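Local atomic coordinates of ActII protein (Streptomyces coelicolor, PDB entry 2OPT), a protein that binds actinorhodin and its biosynthetic precursor (S)-DNPA, and probably acts as a TetR-family transcriptional repressor that recognises regulatory DNA. Residues A[52-57]-A[101-106]; A[81-86]-A[140-145]; A[88-91]-A[96-99]. All blocks are in the same frame, centred on the assembly; numbering follows the deposited sequence. Where two conformers were deposited one is given.

How the contacts relate
The three contacts follow a path from the N-terminal helices, with their predicted DNA-binding helix-turn-helix motif, into the C-terminal domain of this ligand-free TetR-like protein. Contact 1 ties helix 50-61 to the loop after helix 96-100. Contact 3 packs that short helix on the end of helix 75-92, and contact 2 packs an earlier part of helix 75-92 on helix 128-150. The centre of contact 3 lies about 12 Å from that of contact 1 and about 10 Å from that of contact 2. It touches both: Leu54 O meets Ile99 CG2 at 3.8 Å, and Thr143 OG1 meets Phe90 CE2 at 3.6 Å. Contacts 1 and 2, with centres about 17 Å apart, do not touch.

Contact 1 of 3, residues A[52-57]-A[101-106]; sequences ELLDLV and IDRVPL
Arg103 reaches from its loop to Asp55 and Leu54 on helix 50-61, and both touching pairs run through this one side chain. Its CB points toward the helix. With CG set beside the backbone N (chi1 -70°) and the chain extended from there to NE, the aliphatic part spans the gap between loop and helix. Arg103 CG passes 4.0 Å from Asp55 OD1, and CD of Arg103 comes to 3.5 Å from the same oxygen. At NE the approach becomes a salt bridge: the N-H of Arg103 NE donates to Asp55 OD1 over 2.6 Å, with an N-H...O angle of 157°. The oxygen lies close to the guanidinium plane but is met on its anti side, and the carboxylate is turned well away from coplanarity, the two planes standing 65° apart. The pair is therefore joined by one N-H...O bond rather than by a two-bond, bidentate arrangement. Beyond NE, the flat group is partly roofed by Leu54, whose CB sits over one face toward the rim, 3.5 Å from Arg103 NH2. The two terminal nitrogens turn to backbone carbonyls: NH2 donates to Asp51 O and NH1 to Ile99 O. Three bonds from three different nitrogens should hold the group against rotation. Through Ile99 O and Asp51 O the same guanidinium joins the end of helix 96-100 to the first turn of helix 50-61. This salt bridge lies where the DNA-binding and C-terminal domains of a TetR-family regulator meet, the junction at which, in relatives, ligand-driven shifts of the central helices are passed to the DNA-reading part.

Contact 2 of 3, residues A[81-86]-A[140-145]; sequences EMCRSL and TFVTAE
Val142 turns CG1 away from its own nitrogen (chi1 170°), and its two methyls are thereby splayed toward different residues of helix 75-92, CG1 to Leu86 and CG2 to Cys83. Leu86 answers with CG likewise opposite its own nitrogen (chi1 -170°), which brings the CD2 branch across the valine. CD2 of Leu86 meets Val142 CG1 at 3.5 Å, and Leu86 CG stands 3.7 Å from the same methyl, the two side chains running at a slant to each other. On the other branch, Val142 CG2 rests 4.0 Å from Cys83 CB, so it is the root of the cysteine that does the touching. Val142 thus straddles two residues about one helical turn apart, in plain apolar helix-on-helix packing within the all-helical C-terminal domain of a TetR-like protein. The closest pair of CA atoms is at the same place, Cys83 CA and Val142 CA, 6.8 Å apart. Helix 197-219 closes the arrangement as a third partner, setting Leu205 against Cys83 and Phe201 against Val142. Farther along helix 128-150, Glu145 OE2 is hydrogen-bonded to Tyr133 OH of the second subunit, so the helix that packs on helix 75-92 here also takes part in the dimer interface.

Contact 3 of 3, residues A[88-91]-A[96-99]; sequences RMFL and LARI
A tight helix-to-helix corner, in which helix 75-92 ends and the short helix 96-100 starts four residues on, brings Phe90 and Met89 against Leu96 and Ala97. Phe90 has CG beside its backbone N (chi1 -76°), an orientation that carries the ring to the start of the second helix. Its CD1 lies 3.7 Å from Ala97 N, and the neighbouring CE1 of Phe90 is 3.7 Å from Ala97 CA, so the ring leans obliquely on the backbone of the first turn. The methyl of Ala97 approaches the same part of the ring, its CB 4.0 Å from Phe90 CD1. Leu96 points its CB toward helix 75-92 and brings CD2 against both Met89 and Phe90, 4.0 Å from Phe90 CD1. In one of two alternative conformers of Met89, and so with some doubt, the bent chain ends with CE over the centre of the Phe90 ring and 3.8 Å from Leu96 CD2. This apolar helix-helix junction stands in the core of the TetR-like C-terminal domain, where Ala146 of helix 128-150 packs on Phe90 and Val61 of helix 50-61 packs on Leu96. A water also bridges the two helices: it donates to Phe90 O at 3.1 Å and accepts from Ala97 N at 3.0 Å, linking the last turn of one helix to the first turn of the next.

Contact 1 of 3, residues A[52-57]-A[101-106]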
ATOM      1  N   GLU A  52       7.622  13.939  15.874  1.00 31.72           N
ATOM      2  CA  GLU A  52       7.163  15.242  15.393  1.00 30.26           C
ATOM      3  C   GLU A  52       8.117  15.740  14.342  1.00 29.62           C
ATOM      4  O   GLU A  52       7.723  16.391  13.395  1.00 30.34           O
ATOM      5  CB  GLU A  52       7.152  16.188  16.564  1.00 31.60           C
ATOM      6  CG  GLU A  52       6.017  15.676  17.545  1.00 33.89           C
ATOM      7  CD  GLU A  52       6.028  16.243  18.973  1.00 45.66           C
ATOM      8  OE1 GLU A  52       7.097  16.600  19.499  1.00 49.18           O
ATOM      9  OE2 GLU A  52       4.933  16.274  19.615  1.00 50.51           O
ATOM     10  N   LEU A  53       9.385  15.456  14.550  1.00 28.55           N
ATOM     11  CA  LEU A  53      10.425  15.855  13.578  1.00 28.13           C
ATOM     12  C   LEU A  53      10.127  15.226  12.220  1.00 27.96           C
ATOM     13  O   LEU A  53      10.184  15.884  11.181  1.00 31.06           O
ATOM     14  CB  LEU A  53      11.767  15.405  14.127  1.00 27.72           C
ATOM     15  CG  LEU A  53      13.021  15.730  13.272  1.00 27.23           C
ATOM     16  CD1 LEU A  53      13.114  14.669  12.252  1.00 28.10           C
ATOM     17  CD2 LEU A  53      12.994  17.150  12.653  1.00 29.02           C
ATOM     18  N   LEU A  54       9.882  13.926  12.213  1.00 28.75           N
ATOM     19  CA  LEU A  54       9.569  13.205  10.996  1.00 28.75           C
ATOM     20  C   LEU A  54       8.308  13.767  10.307  1.00 28.76           C
ATOM     21  O   LEU A  54       8.251  13.796   9.092  1.00 29.30           O
ATOM     22  CB  LEU A  54       9.425  11.702  11.300  1.00 31.56           C
ATOM     23  CG  LEU A  54      10.754  10.999  11.634  1.00 31.74           C
ATOM     24  CD1 LEU A  54      10.472   9.539  11.917  1.00 34.24           C
ATOM     25  CD2 LEU A  54      11.791  11.171  10.497  1.00 31.92           C
ATOM     26  N   ASP A  55       7.296  14.201  11.072  1.00 29.69           N
ATOM     27  CA  ASP A  55       6.094  14.838  10.485  1.00 28.49           C
ATOM     28  C   ASP A  55       6.574  16.043   9.696  1.00 27.87           C
ATOM     29  O   ASP A  55       6.037  16.373   8.624  1.00 27.21           O
ATOM     30  CB  ASP A  55       5.146  15.355  11.587  1.00 28.96           C
ATOM     31  CG  ASP A  55       4.368  14.237  12.320  1.00 33.78           C
ATOM     32  OD1 ASP A  55       4.173  13.160  11.751  1.00 34.47           O
ATOM     33  OD2 ASP A  55       3.846  14.485  13.448  1.00 39.98           O
ATOM     34  N   LEU A  56       7.583  16.743  10.227  1.00 27.11           N
ATOM     35  CA  LEU A  56       8.052  17.973   9.583  1.00 26.31           C
ATOM     36  C   LEU A  56       8.871  17.718   8.317  1.00 26.99           C
ATOM     37  O   LEU A  56       8.837  18.521   7.365  1.00 26.74           O
ATOM     38  CB  LEU A  56       8.857  18.807  10.588  1.00 26.51           C
ATOM     39  CG  LEU A  56       8.121  19.450  11.777  1.00 27.11           C
ATOM     40  CD1 LEU A  56       9.147  20.113  12.695  1.00 29.97           C
ATOM     41  CD2 LEU A  56       7.110  20.457  11.342  1.00 28.10           C
ATOM     42  N   VAL A  57       9.678  16.662   8.367  1.00 26.87           N
ATOM     43  CA  VAL A  57      10.522  16.231   7.252  1.00 25.70           C
ATOM     44  C   VAL A  57       9.540  15.798   6.143  1.00 27.10           C
ATOM     45  O   VAL A  57       9.690  16.163   4.993  1.00 26.58           O
ATOM     46  CB  VAL A  57      11.439  15.091   7.683  1.00 25.15           C
ATOM     47  CG1 VAL A  57      12.119  14.456   6.495  1.00 25.11           C
ATOM     48  CG2 VAL A  57      12.528  15.574   8.670  1.00 20.37           C
ATOM     49  N   ILE A 101       4.041   6.506   4.915  1.00 49.75           N
ATOM     50  CA  ILE A 101       3.002   5.460   4.787  1.00 55.27           C
ATOM     51  C   ILE A 101       1.900   5.487   5.877  1.00 59.03           C
ATOM     52  O   ILE A 101       0.718   5.125   5.618  1.00 62.59           O
ATOM     53  CB  ILE A 101       3.666   4.039   4.632  1.00 57.82           C
ATOM     54  CG1 ILE A 101       2.728   2.976   4.002  1.00 63.46           C
ATOM     55  CG2 ILE A 101       4.455   3.605   5.909  1.00 59.19           C
ATOM     56  CD1 ILE A 101       1.240   3.196   4.132  1.00 67.61           C
ATOM     57  N   ASP A 102       2.277   5.904   7.081  1.00 58.99           N
ATOM     58  CA  ASP A 102       1.406   5.975   8.245  0.60 62.24           C
ATOM     59  C   ASP A 102       0.994   7.437   8.583  1.00 60.02           C
ATOM     60  O   ASP A 102       0.429   7.701   9.640  1.00 63.35           O
ATOM     61  CB  ASP A 102       2.186   5.384   9.420  0.60 65.01           C
ATOM     62  CG  ASP A 102       3.480   6.157   9.705  0.60 62.56           C
ATOM     63  OD1 ASP A 102       4.181   6.550   8.749  0.60 56.47           O
ATOM     64  OD2 ASP A 102       3.790   6.378  10.895  0.60 66.23           O
ATOM     65  N   ARG A 103       1.320   8.388   7.711  1.00 55.71           N
ATOM     66  CA  ARG A 103       1.094   9.808   7.994  1.00 52.85           C
ATOM     67  C   ARG A 103       0.066  10.453   7.047  1.00 52.13           C
ATOM     68  O   ARG A 103      -0.081  10.026   5.898  1.00 51.46           O
ATOM     69  CB  ARG A 103       2.428  10.561   7.933  1.00 50.75           C
ATOM     70  CG  ARG A 103       3.366  10.226   9.099  1.00 50.94           C
ATOM     71  CD  ARG A 103       4.672  11.045   9.046  1.00 48.80           C
ATOM     72  NE  ARG A 103       5.210  11.167  10.410  1.00 50.97           N
ATOM     73  CZ  ARG A 103       5.907  10.223  11.049  1.00 50.22           C
ATOM     74  NH1 ARG A 103       6.226   9.079  10.441  1.00 46.26           N
ATOM     75  NH2 ARG A 103       6.313  10.439  12.291  1.00 52.06           N
ATOM     76  N   VAL A 104      -0.651  11.465   7.545  1.00 51.74           N
ATOM     77  CA  VAL A 104      -1.602  12.234   6.731  1.00 51.40           C
ATOM     78  C   VAL A 104      -0.897  13.544   6.356  1.00 49.40           C
ATOM     79  O   VAL A 104      -0.422  14.246   7.226  1.00 49.32           O
ATOM     80  CB  VAL A 104      -2.958  12.497   7.502  1.00 54.77           C
ATOM     81  CG1 VAL A 104      -3.827  13.532   6.788  1.00 53.97           C
ATOM     82  CG2 VAL A 104      -3.741  11.171   7.738  1.00 55.05           C
ATOM     83  N   PRO A 105      -0.761  13.829   5.051  1.00 48.40           N
ATOM     84  CA  PRO A 105      -0.025  15.018   4.658  1.00 46.64           C
ATOM     85  C   PRO A 105      -0.884  16.265   4.873  1.00 47.47           C
ATOM     86  O   PRO A 105      -1.400  16.841   3.923  1.00 49.07           O
ATOM     87  CB  PRO A 105       0.311  14.774   3.172  1.00 46.17           C
ATOM     88  CG  PRO A 105      -0.670  13.747   2.678  1.00 49.34           C
ATOM     89  CD  PRO A 105      -1.277  13.051   3.892  1.00 50.20           C
ATOM     90  N   LEU A 106      -1.036  16.660   6.131  1.00 47.03           N
ATOM     91  CA  LEU A 106      -1.759  17.873   6.478  1.00 48.78           C
ATOM     92  C   LEU A 106      -0.901  18.889   7.265  1.00 48.69           C
ATOM     93  O   LEU A 106      -1.404  19.579   8.157  1.00 52.06           O
ATOM     94  CB  LEU A 106      -3.032  17.534   7.248  1.00 50.99           C
ATOM     95  CG  LEU A 106      -4.385  17.537   6.523  1.00 55.49           C
ATOM     96  CD1 LEU A 106      -4.344  17.672   4.982  1.00 55.05           C
ATOM     97  CD2 LEU A 106      -5.143  16.297   6.914  1.00 55.35           C
TER

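Contact 2 of 3, residues A[81-86]-A[140-145]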
ATOM      1  N   GLU A  81       0.388  13.280 -14.438  1.00 29.07           N
ATOM      2  CA  GLU A  81       1.494  14.229 -14.192  0.50 29.04           C
ATOM      3  C   GLU A  81       1.735  14.440 -12.709  1.00 29.04           C
ATOM      4  O   GLU A  81       2.875  14.440 -12.229  1.00 26.55           O
ATOM      5  CB  GLU A  81       1.181  15.602 -14.805  0.50 30.43           C
ATOM      6  CG  GLU A  81       2.066  16.753 -14.229  0.50 32.16           C
ATOM      7  CD  GLU A  81       1.634  18.183 -14.633  0.50 31.36           C
ATOM      8  OE1 GLU A  81       0.714  18.355 -15.450  0.50 27.39           O
ATOM      9  OE2 GLU A  81       2.265  19.140 -14.127  0.50 36.41           O
ATOM     10  N   MET A  82       0.646  14.686 -11.987  1.00 28.09           N
ATOM     11  CA  MET A  82       0.698  14.904 -10.547  1.00 30.19           C
ATOM     12  C   MET A  82       1.165  13.657  -9.804  1.00 29.15           C
ATOM     13  O   MET A  82       1.874  13.750  -8.802  1.00 28.94           O
ATOM     14  CB  MET A  82      -0.673  15.345 -10.028  1.00 30.59           C
ATOM     15  CG  MET A  82      -0.924  15.023  -8.565  1.00 34.41           C
ATOM     16  SD  MET A  82      -2.673  15.103  -8.138  1.00 39.88           S
ATOM     17  CE  MET A  82      -3.154  13.392  -8.354  1.00 36.90           C
ATOM     18  N   CYS A  83       0.765  12.490 -10.299  1.00 28.21           N
ATOM     19  CA  CYS A  83       1.169  11.224  -9.695  1.00 26.25           C
ATOM     20  C   CYS A  83       2.647  10.945  -9.944  1.00 26.23           C
ATOM     21  O   CYS A  83       3.353  10.452  -9.064  1.00 26.46           O
ATOM     22  CB  CYS A  83       0.318  10.075 -10.237  1.00 27.48           C
ATOM     23  SG  CYS A  83      -1.365  10.017  -9.580  1.00 26.16           S
ATOM     24  N   ARG A  84       3.107  11.263 -11.149  1.00 26.45           N
ATOM     25  CA  ARG A  84       4.510  11.092 -11.505  1.00 25.55           C
ATOM     26  C   ARG A  84       5.398  12.007 -10.668  1.00 23.52           C
ATOM     27  O   ARG A  84       6.522  11.649 -10.317  1.00 24.18           O
ATOM     28  CB  ARG A  84       4.722  11.369 -12.995  1.00 26.02           C
ATOM     29  CG  ARG A  84       4.243  10.250 -13.909  1.00 26.40           C
ATOM     30  CD  ARG A  84       4.623  10.518 -15.359  1.00 29.34           C
ATOM     31  NE  ARG A  84       3.754   9.813 -16.296  1.00 37.10           N
ATOM     32  CZ  ARG A  84       3.054  10.407 -17.258  1.00 36.35           C
ATOM     33  NH1 ARG A  84       2.289   9.687 -18.067  1.00 40.41           N
ATOM     34  NH2 ARG A  84       3.118  11.723 -17.412  1.00 37.55           N
ATOM     35  N   SER A  85       4.881  13.188 -10.349  1.00 23.58           N
ATOM     36  CA  SER A  85       5.590  14.145  -9.470  1.00 25.30           C
ATOM     37  C   SER A  85       5.787  13.642  -8.037  1.00 24.72           C
ATOM     38  O   SER A  85       6.854  13.782  -7.429  1.00 23.76           O
ATOM     39  CB  SER A  85       4.825  15.487  -9.440  1.00 27.15           C
ATOM     40  OG  SER A  85       5.639  16.558  -8.944  1.00 29.89           O
ATOM     41  N   LEU A  86       4.751  13.041  -7.483  1.00 24.11           N
ATOM     42  CA  LEU A  86       4.858  12.412  -6.215  1.00 24.38           C
ATOM     43  C   LEU A  86       5.852  11.266  -6.223  1.00 25.47           C
ATOM     44  O   LEU A  86       6.653  11.119  -5.294  1.00 24.81           O
ATOM     45  CB  LEU A  86       3.480  11.832  -5.852  1.00 24.38           C
ATOM     46  CG  LEU A  86       3.369  11.338  -4.420  1.00 27.96           C
ATOM     47  CD1 LEU A  86       3.688  12.384  -3.313  1.00 30.24           C
ATOM     48  CD2 LEU A  86       1.959  10.798  -4.218  1.00 26.17           C
ATOM     49  N   THR A 140      -2.130   6.396  -2.150  1.00 31.24           N
ATOM     50  CA  THR A 140      -1.833   5.075  -1.633  1.00 32.56           C
ATOM     51  C   THR A 140      -1.071   4.207  -2.627  1.00 32.59           C
ATOM     52  O   THR A 140      -0.104   3.565  -2.272  1.00 33.44           O
ATOM     53  CB  THR A 140      -3.157   4.426  -1.143  1.00 34.02           C
ATOM     54  OG1 THR A 140      -3.555   5.134   0.033  1.00 35.09           O
ATOM     55  CG2 THR A 140      -2.989   2.959  -0.782  1.00 37.88           C
ATOM     56  N   PHE A 141      -1.456   4.269  -3.889  1.00 30.75           N
ATOM     57  CA  PHE A 141      -0.863   3.448  -4.892  1.00 29.96           C
ATOM     58  C   PHE A 141       0.548   3.952  -5.186  1.00 29.55           C
ATOM     59  O   PHE A 141       1.487   3.175  -5.284  1.00 27.73           O
ATOM     60  CB  PHE A 141      -1.734   3.578  -6.151  1.00 32.48           C
ATOM     61  CG  PHE A 141      -1.000   3.261  -7.427  1.00 30.49           C
ATOM     62  CD1 PHE A 141      -0.716   1.934  -7.771  1.00 33.16           C
ATOM     63  CD2 PHE A 141      -0.562   4.286  -8.272  1.00 34.22           C
ATOM     64  CE1 PHE A 141       0.034   1.638  -8.958  1.00 33.25           C
ATOM     65  CE2 PHE A 141       0.144   3.993  -9.435  1.00 32.53           C
ATOM     66  CZ  PHE A 141       0.462   2.660  -9.756  1.00 32.97           C
ATOM     67  N   VAL A 142       0.689   5.268  -5.365  1.00 28.61           N
ATOM     68  CA  VAL A 142       2.000   5.857  -5.634  1.00 28.41           C
ATOM     69  C   VAL A 142       2.989   5.548  -4.475  1.00 31.90           C
ATOM     70  O   VAL A 142       4.151   5.162  -4.708  1.00 32.02           O
ATOM     71  CB  VAL A 142       1.915   7.368  -5.822  1.00 29.05           C
ATOM     72  CG1 VAL A 142       3.286   7.955  -5.845  1.00 28.17           C
ATOM     73  CG2 VAL A 142       1.145   7.721  -7.086  1.00 25.33           C
ATOM     74  N   THR A 143       2.519   5.697  -3.244  1.00 32.25           N
ATOM     75  CA  THR A 143       3.350   5.478  -2.082  1.00 36.11           C
ATOM     76  C   THR A 143       3.783   4.010  -1.952  1.00 38.47           C
ATOM     77  O   THR A 143       4.964   3.753  -1.681  1.00 39.96           O
ATOM     78  CB  THR A 143       2.634   5.973  -0.791  1.00 36.97           C
ATOM     79  OG1 THR A 143       2.259   7.343  -0.994  1.00 35.89           O
ATOM     80  CG2 THR A 143       3.585   5.868   0.458  1.00 38.29           C
ATOM     81  N   ALA A 144       2.848   3.063  -2.142  1.00 39.00           N
ATOM     82  CA  ALA A 144       3.172   1.616  -2.147  1.00 41.00           C
ATOM     83  C   ALA A 144       4.190   1.255  -3.206  1.00 41.96           C
ATOM     84  O   ALA A 144       5.151   0.529  -2.942  1.00 43.61           O
ATOM     85  CB  ALA A 144       1.892   0.760  -2.350  1.00 40.42           C
ATOM     86  N   GLU A 145       3.959   1.705  -4.433  1.00 39.44           N
ATOM     87  CA  GLU A 145       4.938   1.457  -5.503  1.00 40.84           C
ATOM     88  C   GLU A 145       6.328   1.957  -5.110  1.00 40.77           C
ATOM     89  O   GLU A 145       7.308   1.259  -5.272  1.00 42.78           O
ATOM     90  CB  GLU A 145       4.510   2.105  -6.811  1.00 40.04           C
ATOM     91  CG  GLU A 145       3.372   1.393  -7.549  1.00 44.30           C
ATOM     92  CD  GLU A 145       3.735  -0.032  -7.996  1.00 49.43           C
ATOM     93  OE1 GLU A 145       4.886  -0.244  -8.445  1.00 48.62           O
ATOM     94  OE2 GLU A 145       2.877  -0.938  -7.892  1.00 51.90           O
TER

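Contact 3 of 3, residues A[88-91]-A[96-99]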
ATOM      1  N   ARG A  88       8.392  10.919  -8.190  1.00 28.35           N
ATOM      2  CA  ARG A  88       9.706  11.542  -8.362  0.60 28.46           C
ATOM      3  C   ARG A  88      10.285  11.892  -6.994  1.00 29.46           C
ATOM      4  O   ARG A  88      11.448  11.630  -6.693  1.00 31.07           O
ATOM      5  CB  ARG A  88       9.493  12.799  -9.203  0.60 27.68           C
ATOM      6  CG  ARG A  88      10.732  13.560  -9.697  0.60 30.53           C
ATOM      7  CD  ARG A  88      10.277  14.552 -10.740  0.60 29.47           C
ATOM      8  NE  ARG A  88       9.764  13.849 -11.899  0.60 28.06           N
ATOM      9  CZ  ARG A  88       8.616  14.117 -12.510  0.60 32.83           C
ATOM     10  NH1 ARG A  88       8.255  13.371 -13.556  0.60 28.30           N
ATOM     11  NH2 ARG A  88       7.879  15.156 -12.127  0.60 31.08           N
ATOM     12  N   MET A  89       9.427  12.481  -6.152  1.00 29.51           N
ATOM     13  CA  MET A  89       9.818  12.982  -4.831  0.50 29.28           C
ATOM     14  C   MET A  89      10.309  11.842  -3.959  1.00 29.09           C
ATOM     15  O   MET A  89      11.356  11.917  -3.394  1.00 28.93           O
ATOM     16  CB  MET A  89       8.620  13.688  -4.166  0.50 28.80           C
ATOM     17  CG  MET A  89       8.889  14.159  -2.732  0.50 28.35           C
ATOM     18  SD  MET A  89       7.364  14.374  -1.800  0.50 30.60           S
ATOM     19  CE  MET A  89       6.833  12.690  -1.482  0.50 25.24           C
ATOM     20  N   PHE A  90       9.508  10.775  -3.849  1.00 28.96           N
ATOM     21  CA  PHE A  90       9.906   9.534  -3.144  1.00 29.15           C
ATOM     22  C   PHE A  90      11.236   8.961  -3.654  1.00 29.69           C
ATOM     23  O   PHE A  90      12.101   8.610  -2.866  1.00 28.81           O
ATOM     24  CB  PHE A  90       8.820   8.494  -3.295  1.00 29.22           C
ATOM     25  CG  PHE A  90       7.606   8.762  -2.406  1.00 29.01           C
ATOM     26  CD1 PHE A  90       7.770   9.021  -1.057  1.00 28.74           C
ATOM     27  CD2 PHE A  90       6.323   8.770  -2.935  1.00 30.19           C
ATOM     28  CE1 PHE A  90       6.633   9.263  -0.225  1.00 31.21           C
ATOM     29  CE2 PHE A  90       5.208   9.020  -2.116  1.00 29.94           C
ATOM     30  CZ  PHE A  90       5.380   9.269  -0.783  1.00 31.95           C
ATOM     31  N   LEU A  91      11.410   8.926  -4.962  1.00 31.31           N
ATOM     32  CA  LEU A  91      12.639   8.398  -5.583  1.00 34.42           C
ATOM     33  C   LEU A  91      13.854   9.252  -5.267  1.00 36.20           C
ATOM     34  O   LEU A  91      15.002   8.760  -5.285  1.00 39.44           O
ATOM     35  CB  LEU A  91      12.482   8.203  -7.104  1.00 34.81           C
ATOM     36  CG  LEU A  91      11.484   7.101  -7.525  1.00 36.28           C
ATOM     37  CD1 LEU A  91      11.490   6.850  -9.012  1.00 34.08           C
ATOM     38  CD2 LEU A  91      11.725   5.814  -6.796  1.00 37.01           C
ATOM     39  N   LEU A  96      11.691   7.698   2.511  1.00 35.96           N
ATOM     40  CA  LEU A  96      10.676   8.725   2.717  1.00 37.74           C
ATOM     41  C   LEU A  96       9.274   8.127   2.693  1.00 37.77           C
ATOM     42  O   LEU A  96       8.398   8.546   3.448  1.00 37.75           O
ATOM     43  CB  LEU A  96      10.799   9.821   1.656  1.00 36.36           C
ATOM     44  CG  LEU A  96       9.813  10.985   1.767  1.00 41.15           C
ATOM     45  CD1 LEU A  96      10.017  11.741   3.070  1.00 39.60           C
ATOM     46  CD2 LEU A  96       9.948  11.919   0.574  1.00 40.12           C
ATOM     47  N   ALA A  97       9.069   7.146   1.820  1.00 33.87           N
ATOM     48  CA  ALA A  97       7.812   6.408   1.777  1.00 36.74           C
ATOM     49  C   ALA A  97       7.562   5.669   3.087  1.00 39.62           C
ATOM     50  O   ALA A  97       6.415   5.412   3.456  1.00 39.58           O
ATOM     51  CB  ALA A  97       7.808   5.437   0.607  1.00 38.25           C
ATOM     52  N   ARG A  98       8.640   5.329   3.784  1.00 41.48           N
ATOM     53  CA  ARG A  98       8.538   4.665   5.086  1.00 45.30           C
ATOM     54  C   ARG A  98       7.941   5.639   6.078  1.00 44.96           C
ATOM     55  O   ARG A  98       7.154   5.280   6.922  1.00 48.42           O
ATOM     56  CB  ARG A  98       9.914   4.216   5.583  1.00 46.49           C
ATOM     57  CG  ARG A  98      10.295   2.786   5.320  1.00 50.91           C
ATOM     58  CD  ARG A  98      11.680   2.473   5.939  1.00 52.70           C
ATOM     59  NE  ARG A  98      11.610   2.331   7.406  1.00 56.28           N
ATOM     60  CZ  ARG A  98      12.642   2.108   8.221  1.00 59.19           C
ATOM     61  NH1 ARG A  98      13.879   1.985   7.756  1.00 60.02           N
ATOM     62  NH2 ARG A  98      12.438   1.995   9.524  1.00 62.56           N
ATOM     63  N   ILE A  99       8.333   6.895   5.992  1.00 42.78           N
ATOM     64  CA  ILE A  99       7.784   7.898   6.901  1.00 42.30           C
ATOM     65  C   ILE A  99       6.363   8.222   6.509  1.00 42.21           C
ATOM     66  O   ILE A  99       5.496   8.388   7.364  1.00 41.92           O
ATOM     67  CB  ILE A  99       8.642   9.188   6.783  1.00 41.41           C
ATOM     68  CG1 ILE A  99      10.071   8.937   7.267  1.00 40.43           C
ATOM     69  CG2 ILE A  99       8.008  10.368   7.477  1.00 40.16           C
ATOM     70  CD1 ILE A  99      11.015  10.076   6.880  1.00 41.86           C
TER
HETATM   71  O   HOH W   1      11.123   6.980  -0.380  1.00 30.15           O